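Local coordinates for protein UTP--glucose-1-phosphate uridylyltransferase (Acinetobacter baumannii, PDB 6IKX) that catalyses the transfer of a uridylyl group from UTP to alpha-D-glucose 1-phosphate, giving UDP-glucose and diphosphate, at residues S153-I158 and T245-R250. The protein carries 1 engineered substitution. Residues are numbered along the deposited sequence; the frame is centred on the assembly and turned at random.
Sequences SQAAQI and TVEAYR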
loop_
_atom_site.group_PDB
_atom_site.type_symbol
_atom_site.label_atom_id
_atom_site.label_comp_id
_atom_site.label_asym_id
_atom_site.label_seq_id
_atom_site.Cartn_x
_atom_site.Cartn_y
_atom_site.Cartn_z
ATOM N N SER A 153 28.636 -6.637 -32.879
ATOM C CA SER A 153 27.869 -7.015 -34.111
ATOM C C SER A 153 26.857 -5.935 -34.533
ATOM O O SER A 153 26.507 -5.879 -35.722
ATOM C CB SER A 153 27.148 -8.332 -33.934
ATOM O OG SER A 153 25.863 -8.126 -33.339
ATOM N N GLN A 154 26.302 -5.183 -33.588
ATOM C CA GLN A 154 25.160 -4.263 -33.844
ATOM C C GLN A 154 23.971 -5.071 -34.387
ATOM O O GLN A 154 23.112 -4.471 -35.073
ATOM C CB GLN A 154 25.638 -3.147 -34.782
ATOM C CG GLN A 154 25.180 -1.739 -34.400
ATOM C CD GLN A 154 25.555 -1.256 -33.016
ATOM O OE1 GLN A 154 25.017 -0.251 -32.555
ATOM N NE2 GLN A 154 26.478 -1.936 -32.338
ATOM N N ALA A 155 23.923 -6.377 -34.074
ATOM C CA ALA A 155 22.806 -7.314 -34.342
ATOM C C ALA A 155 22.056 -7.612 -33.035
ATOM O O ALA A 155 22.721 -7.931 -32.019
ATOM C CB ALA A 155 23.331 -8.610 -34.910
ATOM N N ALA A 156 20.726 -7.576 -33.066
ATOM C CA ALA A 156 19.894 -7.855 -31.877
ATOM C C ALA A 156 20.250 -9.266 -31.397
ATOM O O ALA A 156 20.652 -10.085 -32.229
ATOM C CB ALA A 156 18.431 -7.693 -32.174
ATOM N N GLN A 157 20.203 -9.473 -30.089
ATOM C CA GLN A 157 20.545 -10.749 -29.428
ATOM C C GLN A 157 19.287 -11.273 -28.728
ATOM O O GLN A 157 18.572 -10.476 -28.049
ATOM C CB GLN A 157 21.731 -10.543 -28.477
ATOM C CG GLN A 157 22.973 -9.937 -29.145
ATOM C CD GLN A 157 23.660 -10.854 -30.142
ATOM O OE1 GLN A 157 23.991 -12.016 -29.845
ATOM N NE2 GLN A 157 23.869 -10.340 -31.354
ATOM N N ILE A 158 19.001 -12.549 -28.957
ATOM C CA ILE A 158 17.983 -13.351 -28.223
ATOM C C ILE A 158 18.732 -14.476 -27.501
ATOM O O ILE A 158 19.352 -15.337 -28.161
ATOM C CB ILE A 158 16.885 -13.862 -29.167
ATOM C CG1 ILE A 158 15.883 -12.772 -29.547
ATOM C CG2 ILE A 158 16.158 -15.036 -28.563
ATOM C CD1 ILE A 158 16.407 -11.695 -30.447
ATOM N N THR A 245 20.025 -7.744 -39.042
ATOM C CA THR A 245 20.421 -9.076 -38.556
ATOM C C THR A 245 19.883 -9.184 -37.132
ATOM O O THR A 245 19.845 -8.163 -36.418
ATOM C CB THR A 245 21.944 -9.279 -38.603
ATOM O OG1 THR A 245 22.359 -8.927 -39.924
ATOM C CG2 THR A 245 22.371 -10.691 -38.250
ATOM N N VAL A 246 19.423 -10.378 -36.795
ATOM C CA VAL A 246 19.033 -10.810 -35.437
ATOM C C VAL A 246 19.810 -12.113 -35.195
ATOM O O VAL A 246 19.837 -12.956 -36.078
ATOM C CB VAL A 246 17.505 -10.974 -35.384
ATOM C CG1 VAL A 246 16.983 -11.161 -33.967
ATOM C CG2 VAL A 246 16.820 -9.797 -36.059
ATOM N N GLU A 247 20.490 -12.225 -34.071
ATOM C CA GLU A 247 21.291 -13.414 -33.736
ATOM C C GLU A 247 20.751 -14.049 -32.456
ATOM O O GLU A 247 20.198 -13.361 -31.573
ATOM C CB GLU A 247 22.746 -13.050 -33.504
ATOM C CG GLU A 247 23.419 -12.450 -34.716
ATOM C CD GLU A 247 24.872 -12.103 -34.467
ATOM O OE1 GLU A 247 25.276 -12.001 -33.284
ATOM O OE2 GLU A 247 25.598 -11.983 -35.444
ATOM N N ALA A 248 20.921 -15.345 -32.388
ATOM C CA ALA A 248 20.617 -16.180 -31.227
ATOM C C ALA A 248 21.947 -16.430 -30.521
ATOM O O ALA A 248 22.896 -16.889 -31.173
ATOM C CB ALA A 248 19.924 -17.425 -31.710
ATOM N N TYR A 249 22.019 -15.999 -29.264
ATOM C CA TYR A 249 23.177 -16.112 -28.353
ATOM C C TYR A 249 22.871 -17.264 -27.401
ATOM O O TYR A 249 21.869 -17.178 -26.669
ATOM C CB TYR A 249 23.430 -14.813 -27.564
ATOM C CG TYR A 249 24.355 -15.056 -26.399
ATOM C CD1 TYR A 249 25.725 -15.126 -26.568
ATOM C CD2 TYR A 249 23.836 -15.391 -25.160
ATOM C CE1 TYR A 249 26.562 -15.440 -25.508
ATOM C CE2 TYR A 249 24.651 -15.746 -24.105
ATOM C CZ TYR A 249 26.019 -15.760 -24.274
ATOM O OH TYR A 249 26.791 -16.086 -23.205
ATOM N N ARG A 250 23.718 -18.288 -27.404
ATOM C CA ARG A 250 23.508 -19.510 -26.604
ATOM C C ARG A 250 24.270 -19.380 -25.294
ATOM O O ARG A 250 25.518 -19.319 -25.310
ATOM C CB ARG A 250 23.967 -20.774 -27.336
ATOM C CG ARG A 250 23.684 -22.078 -26.595
ATOM C CD ARG A 250 24.412 -23.198 -27.298
ATOM N NE ARG A 250 24.249 -24.532 -26.724
ATOM C CZ ARG A 250 24.807 -25.625 -27.239
ATOM N NH1 ARG A 250 25.566 -25.535 -28.316
ATOM N NH2 ARG A 250 24.619 -26.801 -26.681
#
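Gln157 and Glu247 run alongside each other in the same direction on one face of a parallel strand pair, within the mixed sheet of this GT-A-type nucleotidyltransferase domain. Yet the amide and carboxylate planes stand 83° apart. A bend in the glutamine chain (chi2 -68°) turns CD back, and NE2 gives one hydrogen to Glu247 OE1 at 2.9 Å, meeting it from above the carboxylate plane. The other hydrogen goes to Ala155 O at 2.8 Å. Gln157 OE1 is hydrogen-bonded to Ser185 OG on strand 184-187, the other neighbour of strand 246-250. An amide suits this buried place because it donates twice and accepts as well, and these three bonds fix its rotation. Glu247 runs straight from CB through CD (chi2 -180°), and its OE2 forms a salt bridge with Arg149 of helix 142-153, which should offset its buried charge. Ala155 is small enough for its CB to sit 3.8 Å from Glu247 CD. Beyond them the CB of Tyr249 packs against Gln157 OE1, while the phenol hydroxyl is hydrogen-bonded to Asp142 OD1 at the start of that helix.

The opposite face is apolar: Ile158 and Val246, whose beta-branched side chains suit strand backbones and supply apolar bulk, lie at a slant to each other, while Ala156 adds only a methyl, its CB 4.2 Å from Val246 CG1. Ile158 also lies close to Val206, a residue of the UDP-glucose site. Between the faces, Glu247 N donates to Ala156 O and Glu247 O accepts from Ile158 N, the parallel pattern. On the apolar side the closest side-chain approach is Ile158 CD1 to Val246 CG1, 3.6 Å.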